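Local coordinates for transcriptional regulator, ROK family (Vibrio cholerae O1 biovar eltor, PDB 1Z05), which probably binds DNA as a zinc-containing transcriptional regulator of carbohydrate metabolism, being a homologue of the Escherichia coli repressor Mlc, at residues Asp58-Ser63 against Ala68-Ile73; Arg75-Ile78 against Leu82-Glu85; Glu225-His230 against Ile413-Tyr418. All coordinates share one frame; numbering follows the deposited sequence. Where two conformers were deposited one is given.

Contact 1: residues Asp58-Ser63 against Ala68-Ile73; sequences DLSKES and ASITKI
Apolar contact between Ile70 and the 59-63 turn of the preceding helix carries this small interface. The CG1 branch of Ile70 does the touching: CG1 rests on the helix backbone at Ser60, 3.8 Å from Ser60 CA, while CD1 lies 3.6 Å from Ser63 OG and 4.4 Å from Leu59 CB. With CG1 anti to the carbonyl carbon (chi1 -66°), the branch is directed at the neighbouring helix. Leu59 also touches Leu47 and Ile48 of helix 35-51. Helices 56-63 and 67-79 form the two helices of a helix-turn-helix, which in ROK repressors such as Mlc binds DNA; here the later one is probably the recognition helix. Their short segments run at 113° with axes 9.7 Å apart.

The two serine hydroxyls, Ser60 OG and Ser63 OG, are bonded within the first helix and its turn. Ser63 OG donates to Leu59 O over 2.7 Å, tilted 29° from the carbonyl plane, and Ser63 N reaches the same oxygen from the other face, so two donors grip it. Ser63 OG also bonds to Leu65 N. Ser60 OG pairs with Leu65 O, a second tie to the turn.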
ATOM      1  N   ASP A  58     -25.855   0.651 -21.631  1.00 38.54           N
ATOM      2  CA  ASP A  58     -25.476   1.169 -20.307  1.00 39.77           C
ATOM      3  C   ASP A  58     -24.132   0.619 -19.801  1.00 38.29           C
ATOM      4  O   ASP A  58     -23.340   1.351 -19.196  1.00 36.09           O
ATOM      5  CB  ASP A  58     -26.570   0.871 -19.277  1.00 41.27           C
ATOM      6  CG  ASP A  58     -27.746   1.840 -19.358  1.00 46.72           C
ATOM      7  OD1 ASP A  58     -27.913   2.523 -20.393  1.00 51.11           O
ATOM      8  OD2 ASP A  58     -28.514   1.914 -18.371  1.00 52.10           O
ATOM      9  N   LEU A  59     -23.881  -0.668 -20.043  1.00 37.77           N
ATOM     10  CA  LEU A  59     -22.586  -1.268 -19.723  1.00 36.92           C
ATOM     11  C   LEU A  59     -21.466  -0.648 -20.552  1.00 37.13           C
ATOM     12  O   LEU A  59     -20.373  -0.397 -20.045  1.00 36.19           O
ATOM     13  CB  LEU A  59     -22.610  -2.785 -19.936  1.00 37.56           C
ATOM     14  CG  LEU A  59     -23.322  -3.659 -18.913  1.00 36.68           C
ATOM     15  CD1 LEU A  59     -23.455  -5.077 -19.493  1.00 40.76           C
ATOM     16  CD2 LEU A  59     -22.596  -3.663 -17.566  1.00 32.55           C
ATOM     17  N   SER A  60     -21.745  -0.381 -21.827  1.00 36.97           N
ATOM     18  CA  SER A  60     -20.779   0.277 -22.690  1.00 37.02           C
ATOM     19  C   SER A  60     -20.433   1.691 -22.189  1.00 38.08           C
ATOM     20  O   SER A  60     -19.259   2.077 -22.158  1.00 36.92           O
ATOM     21  CB  SER A  60     -21.297   0.305 -24.131  1.00 37.66           C
ATOM     22  OG  SER A  60     -20.378   0.950 -24.979  1.00 36.63           O
ATOM     23  N   LYS A  61     -21.450   2.450 -21.782  1.00 38.63           N
ATOM     24  CA  LYS A  61     -21.244   3.810 -21.269  1.00 39.88           C
ATOM     25  C   LYS A  61     -20.492   3.824 -19.931  1.00 39.45           C
ATOM     26  O   LYS A  61     -19.549   4.596 -19.754  1.00 39.21           O
ATOM     27  CB  LYS A  61     -22.574   4.563 -21.144  1.00 40.34           C
ATOM     28  CG  LYS A  61     -23.368   4.654 -22.437  1.00 44.61           C
ATOM     29  CD  LYS A  61     -24.459   5.714 -22.358  1.00 49.98           C
ATOM     30  CE  LYS A  61     -25.424   5.615 -23.538  1.00 51.18           C
ATOM     31  NZ  LYS A  61     -24.772   5.894 -24.852  1.00 53.39           N
ATOM     32  N   GLU A  62     -20.907   2.965 -19.003  1.00 40.21           N
ATOM     33  CA  GLU A  62     -20.296   2.887 -17.675  1.00 41.57           C
ATOM     34  C   GLU A  62     -18.852   2.375 -17.691  1.00 41.07           C
ATOM     35  O   GLU A  62     -17.992   2.945 -17.021  1.00 41.99           O
ATOM     36  CB  GLU A  62     -21.151   2.040 -16.721  1.00 42.49           C
ATOM     37  CG  GLU A  62     -22.381   2.762 -16.160  1.00 47.25           C
ATOM     38  CD  GLU A  62     -22.038   3.737 -15.033  1.00 52.96           C
ATOM     39  OE1 GLU A  62     -21.638   3.283 -13.935  1.00 55.72           O
ATOM     40  OE2 GLU A  62     -22.178   4.960 -15.245  1.00 56.90           O
ATOM     41  N   SER A  63     -18.592   1.317 -18.457  1.00 39.93           N
ATOM     42  CA  SER A  63     -17.260   0.696 -18.514  1.00 40.19           C
ATOM     43  C   SER A  63     -16.286   1.436 -19.430  1.00 40.91           C
ATOM     44  O   SER A  63     -15.074   1.220 -19.344  1.00 41.16           O
ATOM     45  CB  SER A  63     -17.369  -0.750 -18.996  1.00 40.32           C
ATOM     46  OG  SER A  63     -17.763  -0.785 -20.364  1.00 40.22           O
ATOM     47  N   ALA A  68     -18.709  -3.704 -29.430  1.00 40.19           N
ATOM     48  CA  ALA A  68     -18.062  -4.938 -29.887  1.00 40.52           C
ATOM     49  C   ALA A  68     -17.388  -5.700 -28.741  1.00 40.34           C
ATOM     50  O   ALA A  68     -17.482  -6.928 -28.666  1.00 39.80           O
ATOM     51  CB  ALA A  68     -17.058  -4.637 -31.016  1.00 40.31           C
ATOM     52  N   SER A  69     -16.721  -4.966 -27.852  1.00 40.59           N
ATOM     53  CA  SER A  69     -16.064  -5.557 -26.693  1.00 41.06           C
ATOM     54  C   SER A  69     -17.098  -6.036 -25.693  1.00 40.06           C
ATOM     55  O   SER A  69     -16.967  -7.130 -25.150  1.00 40.84           O
ATOM     56  CB  SER A  69     -15.120  -4.557 -26.021  1.00 40.71           C
ATOM     57  OG  SER A  69     -14.164  -4.064 -26.937  1.00 46.05           O
ATOM     58  N   ILE A  70     -18.117  -5.214 -25.449  1.00 40.20           N
ATOM     59  CA  ILE A  70     -19.218  -5.580 -24.543  1.00 40.03           C
ATOM     60  C   ILE A  70     -19.884  -6.867 -25.036  1.00 39.81           C
ATOM     61  O   ILE A  70     -20.134  -7.775 -24.258  1.00 40.81           O
ATOM     62  CB  ILE A  70     -20.265  -4.422 -24.382  1.00 40.21           C
ATOM     63  CG1 ILE A  70     -19.650  -3.208 -23.673  1.00 41.14           C
ATOM     64  CG2 ILE A  70     -21.529  -4.890 -23.632  1.00 40.32           C
ATOM     65  CD1 ILE A  70     -19.032  -3.492 -22.314  1.00 39.63           C
ATOM     66  N   THR A  71     -20.129  -6.949 -26.341  1.00 39.99           N
ATOM     67  CA  THR A  71     -20.745  -8.135 -26.943  1.00 40.08           C
ATOM     68  C   THR A  71     -19.918  -9.407 -26.698  1.00 39.53           C
ATOM     69  O   THR A  71     -20.454 -10.410 -26.226  1.00 38.90           O
ATOM     70  CB  THR A  71     -21.011  -7.899 -28.443  1.00 40.42           C
ATOM     71  OG1 THR A  71     -21.990  -6.863 -28.572  1.00 40.43           O
ATOM     72  CG2 THR A  71     -21.506  -9.168 -29.150  1.00 40.83           C
ATOM     73  N   LYS A  72     -18.620  -9.343 -26.997  1.00 38.51           N
ATOM     74  CA  LYS A  72     -17.709 -10.472 -26.802  1.00 38.79           C
ATOM     75  C   LYS A  72     -17.630 -10.917 -25.339  1.00 37.54           C
ATOM     76  O   LYS A  72     -17.697 -12.110 -25.059  1.00 36.54           O
ATOM     77  CB  LYS A  72     -16.307 -10.156 -27.346  1.00 39.09           C
ATOM     78  CG  LYS A  72     -16.223 -10.160 -28.867  1.00 40.13           C
ATOM     79  CD  LYS A  72     -14.778 -10.125 -29.383  1.00 41.92           C
ATOM     80  CE  LYS A  72     -14.165  -8.739 -29.250  1.00 44.86           C
ATOM     81  NZ  LYS A  72     -12.979  -8.563 -30.141  1.00 46.96           N
ATOM     82  N   ILE A  73     -17.508  -9.960 -24.419  1.00 36.89           N
ATOM     83  CA  ILE A  73     -17.457 -10.267 -22.989  1.00 37.61           C
ATOM     84  C   ILE A  73     -18.764 -10.891 -22.480  1.00 38.53           C
ATOM     85  O   ILE A  73     -18.738 -11.939 -21.822  1.00 40.05           O
ATOM     86  CB  ILE A  73     -17.087  -9.026 -22.125  1.00 36.86           C
ATOM     87  CG1 ILE A  73     -15.636  -8.594 -22.408  1.00 40.00           C
ATOM     88  CG2 ILE A  73     -17.280  -9.333 -20.640  1.00 34.34           C
ATOM     89  CD1 ILE A  73     -15.335  -7.129 -22.090  1.00 40.01           C
TER

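Contact 2: residues Arg75-Ile78 against Leu82-Glu85; sequences RELI and LIHE. With SO4 (sulfate ion), chain G.
Arg75 and Glu85 face each other through a water: Arg75 NH2 donates to it over 2.9 Å, and it donates in turn to Glu85 OE2. The direct separation of NH2 and OE2, 4.3 Å, is beyond a salt bridge, and the stronger partner of Glu85 is Arg56. Bends at chi2 and chi3 (46° and 41°) fold the arginine chain back. Ile78 CB lies 4.0 Å above one face of the guanidinium, displaced toward its rim, and a sulfate, probably from the crystallisation liquor, meets its edge; NE donates to sulfate O4 over 2.7 Å.

Leu77 supplies both backbone and side chain. Its carbonyl accepts from Leu82 N at 3.0 Å, fixing the turn that leads from helix 67-79 into strand 83-86. This strand and strand 99-103 form a two-stranded antiparallel sheet, consistent with the wing of a winged helix-turn-helix domain. Leu77 CB packs 3.6 Å from Ile83 CD1, and Ile83 also touches Tyr45 and Ile48 of helix 35-51.

At Ile78 the side chain crosses Ile83 at about a right angle, with the two CG1 atoms 3.7 Å apart, while Ile78 CD1 touches Glu85 OE2. A second water donates to both Ile78 O and Ile83 O, bridging helix and strand.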
ATOM      1  N   ARG A  75     -21.134 -12.347 -24.173  1.00 40.10           N
ATOM      2  CA  ARG A  75     -21.401 -13.629 -24.817  1.00 39.68           C
ATOM      3  C   ARG A  75     -20.678 -14.781 -24.106  1.00 38.98           C
ATOM      4  O   ARG A  75     -21.276 -15.831 -23.866  1.00 36.55           O
ATOM      5  CB  ARG A  75     -21.074 -13.576 -26.320  1.00 40.10           C
ATOM      6  CG  ARG A  75     -21.361 -14.859 -27.140  1.00 44.49           C
ATOM      7  CD  ARG A  75     -22.738 -15.501 -26.865  1.00 50.75           C
ATOM      8  NE  ARG A  75     -23.830 -14.536 -26.734  1.00 54.28           N
ATOM      9  CZ  ARG A  75     -25.048 -14.834 -26.284  1.00 57.40           C
ATOM     10  NH1 ARG A  75     -25.347 -16.076 -25.923  1.00 59.30           N
ATOM     11  NH2 ARG A  75     -25.972 -13.889 -26.198  1.00 56.40           N
ATOM     12  N   GLU A  76     -19.394 -14.587 -23.788  1.00 39.02           N
ATOM     13  CA  GLU A  76     -18.648 -15.582 -23.015  1.00 40.21           C
ATOM     14  C   GLU A  76     -19.281 -15.796 -21.630  1.00 39.09           C
ATOM     15  O   GLU A  76     -19.403 -16.933 -21.174  1.00 39.14           O
ATOM     16  CB  GLU A  76     -17.158 -15.222 -22.885  1.00 39.77           C
ATOM     17  CG  GLU A  76     -16.416 -15.139 -24.214  1.00 46.31           C
ATOM     18  CD  GLU A  76     -14.933 -15.506 -24.127  1.00 53.78           C
ATOM     19  OE1 GLU A  76     -14.449 -15.867 -23.027  1.00 56.37           O
ATOM     20  OE2 GLU A  76     -14.251 -15.437 -25.176  1.00 55.27           O
ATOM     21  N   LEU A  77     -19.698 -14.714 -20.975  1.00 38.48           N
ATOM     22  CA  LEU A  77     -20.309 -14.835 -19.645  1.00 39.54           C
ATOM     23  C   LEU A  77     -21.689 -15.499 -19.687  1.00 39.49           C
ATOM     24  O   LEU A  77     -22.024 -16.290 -18.804  1.00 40.48           O
ATOM     25  CB  LEU A  77     -20.362 -13.482 -18.922  1.00 39.14           C
ATOM     26  CG  LEU A  77     -19.056 -12.752 -18.572  1.00 43.25           C
ATOM     27  CD1 LEU A  77     -19.372 -11.431 -17.887  1.00 42.20           C
ATOM     28  CD2 LEU A  77     -18.115 -13.594 -17.714  1.00 44.57           C
ATOM     29  N   ILE A  78     -22.480 -15.192 -20.714  1.00 38.83           N
ATOM     30  CA  ILE A  78     -23.774 -15.858 -20.908  1.00 39.81           C
ATOM     31  C   ILE A  78     -23.615 -17.365 -21.159  1.00 40.03           C
ATOM     32  O   ILE A  78     -24.273 -18.185 -20.505  1.00 37.88           O
ATOM     33  CB  ILE A  78     -24.612 -15.194 -22.035  1.00 40.49           C
ATOM     34  CG1 ILE A  78     -25.205 -13.874 -21.527  1.00 40.75           C
ATOM     35  CG2 ILE A  78     -25.741 -16.141 -22.510  1.00 40.29           C
ATOM     36  CD1 ILE A  78     -25.485 -12.868 -22.598  1.00 41.94           C
ATOM     37  N   LEU A  82     -22.874 -17.482 -16.222  1.00 37.68           N
ATOM     38  CA  LEU A  82     -22.513 -16.619 -15.094  1.00 37.27           C
ATOM     39  C   LEU A  82     -23.434 -15.405 -15.013  1.00 37.16           C
ATOM     40  O   LEU A  82     -23.635 -14.831 -13.940  1.00 35.95           O
ATOM     41  CB  LEU A  82     -21.051 -16.179 -15.214  1.00 37.60           C
ATOM     42  CG  LEU A  82     -20.088 -17.300 -14.819  1.00 36.44           C
ATOM     43  CD1 LEU A  82     -18.684 -17.059 -15.364  1.00 36.41           C
ATOM     44  CD2 LEU A  82     -20.087 -17.478 -13.290  1.00 37.44           C
ATOM     45  N   ILE A  83     -23.977 -15.019 -16.163  1.00 37.02           N
ATOM     46  CA  ILE A  83     -24.951 -13.934 -16.244  1.00 37.52           C
ATOM     47  C   ILE A  83     -26.111 -14.387 -17.101  1.00 37.60           C
ATOM     48  O   ILE A  83     -25.997 -15.380 -17.830  1.00 37.89           O
ATOM     49  CB  ILE A  83     -24.355 -12.589 -16.779  1.00 37.72           C
ATOM     50  CG1 ILE A  83     -23.940 -12.692 -18.264  1.00 38.16           C
ATOM     51  CG2 ILE A  83     -23.221 -12.106 -15.854  1.00 37.69           C
ATOM     52  CD1 ILE A  83     -23.352 -11.399 -18.844  1.00 38.16           C
ATOM     53  N   HIS A  84     -27.224 -13.671 -17.005  0.50 37.03           N
ATOM     54  CA  HIS A  84     -28.386 -13.996 -17.811  0.50 36.78           C
ATOM     55  C   HIS A  84     -29.206 -12.757 -18.116  0.50 37.18           C
ATOM     56  O   HIS A  84     -29.107 -11.748 -17.417  0.50 37.77           O
ATOM     57  CB  HIS A  84     -29.243 -15.068 -17.133  0.50 36.12           C
ATOM     58  CG  HIS A  84     -29.995 -14.581 -15.933  0.50 34.05           C
ATOM     59  ND1 HIS A  84     -31.337 -14.275 -15.974  0.50 29.82           N
ATOM     60  CD2 HIS A  84     -29.594 -14.354 -14.660  0.50 32.05           C
ATOM     61  CE1 HIS A  84     -31.733 -13.881 -14.777  0.50 31.49           C
ATOM     62  NE2 HIS A  84     -30.697 -13.927 -13.960  0.50 33.31           N
ATOM     63  N   GLU A  85     -30.007 -12.859 -19.169  1.00 37.45           N
ATOM     64  CA  GLU A  85     -30.937 -11.811 -19.585  1.00 37.97           C
ATOM     65  C   GLU A  85     -32.199 -12.481 -20.139  1.00 37.45           C
ATOM     66  O   GLU A  85     -32.196 -13.683 -20.415  1.00 38.04           O
ATOM     67  CB  GLU A  85     -30.307 -10.944 -20.680  1.00 38.58           C
ATOM     68  CG  GLU A  85     -29.895 -11.738 -21.922  1.00 37.99           C
ATOM     69  CD  GLU A  85     -29.352 -10.874 -23.057  1.00 41.75           C
ATOM     70  OE1 GLU A  85     -29.618  -9.651 -23.074  1.00 44.68           O
ATOM     71  OE2 GLU A  85     -28.659 -11.436 -23.937  1.00 44.28           O
TER
HETATM   72  S   SO4 G 411     -24.480 -11.945 -29.316  0.50 55.55           S
HETATM   73  O1  SO4 G 411     -25.368 -13.013 -29.775  0.50 53.26           O
HETATM   74  O2  SO4 G 411     -23.906 -11.269 -30.475  0.50 54.66           O
HETATM   75  O3  SO4 G 411     -25.236 -11.001 -28.492  0.50 54.41           O
HETATM   76  O4  SO4 G 411     -23.390 -12.504 -28.522  0.50 54.85           O
HETATM   77  O   HOH W   1     -28.377 -13.934 -24.646  1.00 50.47           O
HETATM   78  O   HOH W   2     -26.997 -17.373 -19.395  0.60 32.51           O

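Contact 3: residues Glu225-His230 against Ile413-Tyr418; sequences EKLFGH and IKQALY
Leu227 and Phe228, in the 225-230 segment, meet the hydrocarbon chain of Lys414 and the end of Gln415 on helix 407-418. The CB of Leu227 is directed toward the other helix, and a first torsion that sets CG anti to the carbonyl carbon (chi1 -58°) presents both methyls. CD1 lies 3.9 Å from Lys414 CG, where the two side chains pass at a slant. The end of Gln415, modelled in two conformers and with an uncertain amide orientation, probably lies near the leucine methyls.

Lys414 makes the other half of the interface with its hydrocarbon chain. It leaves the helix with CG anti to the backbone N (chi1 170°) and then bends twice; chi2, at 134°, lies away from a staggered value. CD is thereby brought 3.8 Å from Phe228 CZ, approaching the ring obliquely. Lys414 CG also stands 3.9 Å above one face of the Tyr418 ring, one turn on in the same helix, displaced toward the rim.

Both segments fall in the ROK-family part of the chain, which has the ASKHA fold with its two 3-2-1-4-5 sheets. The contact is apolar packing between them at the surface, distant from the zinc site. Leu227 CB also covers one face of the Phe228 ring near its rim, and Phe401 touches the same phenylalanine from a loop.

Beyond the bends, Lys414 NZ forms a salt bridge with Asp49 of helix 35-51, and Tyr418 OH bonds to the same carboxylate oxygen. Two groups from helix 407-418 thus converge on one acceptor in the N-terminal region. On the first segment, Glu225 OE1 accepts from His230 N at 3.0 Å, tying down the following turn.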
ATOM      1  N   GLU A 225     -14.927  -6.920   5.274  1.00 33.25           N
ATOM      2  CA  GLU A 225     -15.569  -5.723   5.801  1.00 33.65           C
ATOM      3  C   GLU A 225     -15.833  -4.702   4.682  1.00 33.50           C
ATOM      4  O   GLU A 225     -16.872  -4.057   4.659  1.00 34.00           O
ATOM      5  CB  GLU A 225     -14.760  -5.128   6.960  1.00 33.87           C
ATOM      6  CG  GLU A 225     -14.684  -6.016   8.229  1.00 32.20           C
ATOM      7  CD  GLU A 225     -16.037  -6.274   8.923  1.00 38.03           C
ATOM      8  OE1 GLU A 225     -16.962  -5.420   8.870  1.00 35.33           O
ATOM      9  OE2 GLU A 225     -16.164  -7.351   9.546  1.00 33.54           O
ATOM     10  N   LYS A 226     -14.892  -4.570   3.757  1.00 33.52           N
ATOM     11  CA  LYS A 226     -15.047  -3.702   2.583  1.00 34.91           C
ATOM     12  C   LYS A 226     -16.109  -4.191   1.567  1.00 35.49           C
ATOM     13  O   LYS A 226     -16.850  -3.385   0.992  1.00 34.40           O
ATOM     14  CB  LYS A 226     -13.677  -3.520   1.903  1.00 35.81           C
ATOM     15  CG  LYS A 226     -13.678  -2.794   0.543  1.00 36.83           C
ATOM     16  CD  LYS A 226     -14.252  -1.380   0.632  1.00 47.43           C
ATOM     17  CE  LYS A 226     -14.430  -0.755  -0.752  1.00 48.20           C
ATOM     18  NZ  LYS A 226     -15.370   0.394  -0.681  1.00 52.06           N
ATOM     19  N   LEU A 227     -16.186  -5.502   1.353  1.00 35.29           N
ATOM     20  CA  LEU A 227     -17.146  -6.064   0.392  1.00 36.63           C
ATOM     21  C   LEU A 227     -18.531  -6.396   0.956  1.00 37.67           C
ATOM     22  O   LEU A 227     -19.535  -6.305   0.233  1.00 39.06           O
ATOM     23  CB  LEU A 227     -16.554  -7.301  -0.302  1.00 36.09           C
ATOM     24  CG  LEU A 227     -15.245  -7.085  -1.065  1.00 38.21           C
ATOM     25  CD1 LEU A 227     -14.744  -8.397  -1.696  1.00 41.46           C
ATOM     26  CD2 LEU A 227     -15.390  -5.986  -2.136  1.00 37.96           C
ATOM     27  N   PHE A 228     -18.590  -6.781   2.231  1.00 36.65           N
ATOM     28  CA  PHE A 228     -19.807  -7.346   2.818  1.00 36.33           C
ATOM     29  C   PHE A 228     -20.163  -6.704   4.152  1.00 36.34           C
ATOM     30  O   PHE A 228     -21.255  -6.930   4.677  1.00 36.24           O
ATOM     31  CB  PHE A 228     -19.629  -8.852   3.095  1.00 36.96           C
ATOM     32  CG  PHE A 228     -19.398  -9.697   1.882  1.00 35.27           C
ATOM     33  CD1 PHE A 228     -20.417  -9.919   0.963  1.00 38.75           C
ATOM     34  CD2 PHE A 228     -18.178 -10.331   1.697  1.00 37.76           C
ATOM     35  CE1 PHE A 228     -20.205 -10.727  -0.159  1.00 39.42           C
ATOM     36  CE2 PHE A 228     -17.958 -11.130   0.591  1.00 37.75           C
ATOM     37  CZ  PHE A 228     -18.979 -11.329  -0.342  1.00 38.20           C
ATOM     38  N   GLY A 229     -19.237  -5.937   4.719  1.00 34.81           N
ATOM     39  CA  GLY A 229     -19.350  -5.550   6.120  1.00 34.51           C
ATOM     40  C   GLY A 229     -19.464  -4.066   6.372  1.00 35.03           C
ATOM     41  O   GLY A 229     -20.216  -3.361   5.691  1.00 35.28           O
ATOM     42  N   HIS A 230     -18.713  -3.581   7.352  1.00 34.27           N
ATOM     43  CA  HIS A 230     -18.940  -2.221   7.846  1.00 35.51           C
ATOM     44  C   HIS A 230     -17.976  -1.168   7.323  1.00 36.25           C
ATOM     45  O   HIS A 230     -17.867  -0.085   7.891  1.00 36.39           O
ATOM     46  CB  HIS A 230     -19.032  -2.208   9.372  1.00 35.52           C
ATOM     47  CG  HIS A 230     -20.339  -2.715   9.894  1.00 37.25           C
ATOM     48  ND1 HIS A 230     -20.540  -3.033  11.219  1.00 43.22           N
ATOM     49  CD2 HIS A 230     -21.512  -2.966   9.265  1.00 37.08           C
ATOM     50  CE1 HIS A 230     -21.785  -3.440  11.388  1.00 39.60           C
ATOM     51  NE2 HIS A 230     -22.392  -3.418  10.216  1.00 40.05           N
ATOM     52  N   ILE A 413     -13.104 -14.738  -2.912  1.00 32.36           N
ATOM     53  CA  ILE A 413     -13.833 -15.263  -4.079  1.00 33.31           C
ATOM     54  C   ILE A 413     -14.568 -14.126  -4.796  1.00 33.05           C
ATOM     55  O   ILE A 413     -14.477 -13.996  -6.015  1.00 33.01           O
ATOM     56  CB  ILE A 413     -14.826 -16.400  -3.673  1.00 33.13           C
ATOM     57  CG1 ILE A 413     -14.074 -17.614  -3.088  1.00 34.13           C
ATOM     58  CG2 ILE A 413     -15.727 -16.841  -4.852  1.00 33.30           C
ATOM     59  CD1 ILE A 413     -12.845 -18.047  -3.874  1.00 33.93           C
ATOM     60  N   LYS A 414     -15.287 -13.300  -4.040  1.00 32.56           N
ATOM     61  CA  LYS A 414     -15.953 -12.154  -4.652  1.00 34.57           C
ATOM     62  C   LYS A 414     -14.950 -11.262  -5.407  1.00 34.56           C
ATOM     63  O   LYS A 414     -15.206 -10.897  -6.556  1.00 34.60           O
ATOM     64  CB  LYS A 414     -16.795 -11.373  -3.636  1.00 35.44           C
ATOM     65  CG  LYS A 414     -17.322 -10.042  -4.157  1.00 39.24           C
ATOM     66  CD  LYS A 414     -18.788  -9.841  -3.843  1.00 47.36           C
ATOM     67  CE  LYS A 414     -19.650 -10.327  -5.008  1.00 51.04           C
ATOM     68  NZ  LYS A 414     -21.078 -10.527  -4.641  1.00 52.18           N
ATOM     69  N   GLN A 415     -13.816 -10.943  -4.783  0.50 34.32           N
ATOM     70  CA  GLN A 415     -12.812 -10.095  -5.428  0.50 34.70           C
ATOM     71  C   GLN A 415     -12.155 -10.763  -6.641  0.50 33.81           C
ATOM     72  O   GLN A 415     -11.791 -10.074  -7.598  0.50 33.59           O
ATOM     73  CB  GLN A 415     -11.765  -9.591  -4.419  0.50 34.99           C
ATOM     74  CG  GLN A 415     -10.880  -8.437  -4.925  0.50 37.44           C
ATOM     75  CD  GLN A 415     -11.674  -7.239  -5.451  0.50 40.67           C
ATOM     76  OE1 GLN A 415     -11.479  -6.805  -6.587  0.50 40.94           O
ATOM     77  NE2 GLN A 415     -12.571  -6.704  -4.625  0.50 39.57           N
ATOM     78  N   ALA A 416     -12.027 -12.092  -6.615  1.00 32.75           N
ATOM     79  CA  ALA A 416     -11.494 -12.838  -7.776  1.00 33.10           C
ATOM     80  C   ALA A 416     -12.465 -12.853  -8.962  1.00 33.72           C
ATOM     81  O   ALA A 416     -12.030 -12.938 -10.105  1.00 33.71           O
ATOM     82  CB  ALA A 416     -11.118 -14.273  -7.400  1.00 32.92           C
ATOM     83  N   LEU A 417     -13.766 -12.783  -8.680  1.00 31.77           N
ATOM     84  CA  LEU A 417     -14.786 -12.586  -9.730  1.00 33.32           C
ATOM     85  C   LEU A 417     -14.651 -11.179 -10.346  1.00 33.99           C
ATOM     86  O   LEU A 417     -14.592 -11.029 -11.564  1.00 34.77           O
ATOM     87  CB  LEU A 417     -16.203 -12.791  -9.170  1.00 31.31           C
ATOM     88  CG  LEU A 417     -16.588 -14.224  -8.759  1.00 31.64           C
ATOM     89  CD1 LEU A 417     -17.862 -14.249  -7.951  1.00 33.04           C
ATOM     90  CD2 LEU A 417     -16.732 -15.158  -9.966  1.00 33.31           C
ATOM     91  N   TYR A 418     -14.584 -10.167  -9.489  1.00 33.82           N
ATOM     92  CA  TYR A 418     -14.418  -8.776  -9.917  1.00 35.30           C
ATOM     93  C   TYR A 418     -13.077  -8.500 -10.623  1.00 35.98           C
ATOM     94  O   TYR A 418     -12.999  -7.637 -11.500  1.00 36.87           O
ATOM     95  CB  TYR A 418     -14.573  -7.844  -8.725  1.00 35.00           C
ATOM     96  CG  TYR A 418     -15.976  -7.752  -8.158  1.00 35.33           C
ATOM     97  CD1 TYR A 418     -17.061  -8.410  -8.763  1.00 33.97           C
ATOM     98  CD2 TYR A 418     -16.222  -6.980  -7.029  1.00 38.64           C
ATOM     99  CE1 TYR A 418     -18.350  -8.307  -8.234  1.00 35.10           C
ATOM    100  CE2 TYR A 418     -17.503  -6.864  -6.500  1.00 36.99           C
ATOM    101  CZ  TYR A 418     -18.555  -7.528  -7.101  1.00 36.32           C
ATOM    102  OH  TYR A 418     -19.807  -7.392  -6.555  1.00 38.40           O
TER

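In the fold
Contacts 1 and 2 follow one another along the chain and share helix 67-79, which packs on helix 56-63 near its start and on strand 83-86 near its end; their centres are 13 Å apart. Contact 3 lies in the ROK region, its centre about 23 Å from that of contact 1 and 21 Å from that of contact 2, with nearest atoms to contact 2 about 5 Å apart. Helix 35-51 runs past all three contacts, while helix 421-428 touches both Leu77 of contact 2 and Leu417 of contact 3. All three contacts lie away from the zinc site of His269, Cys279, Cys281 and Cys286.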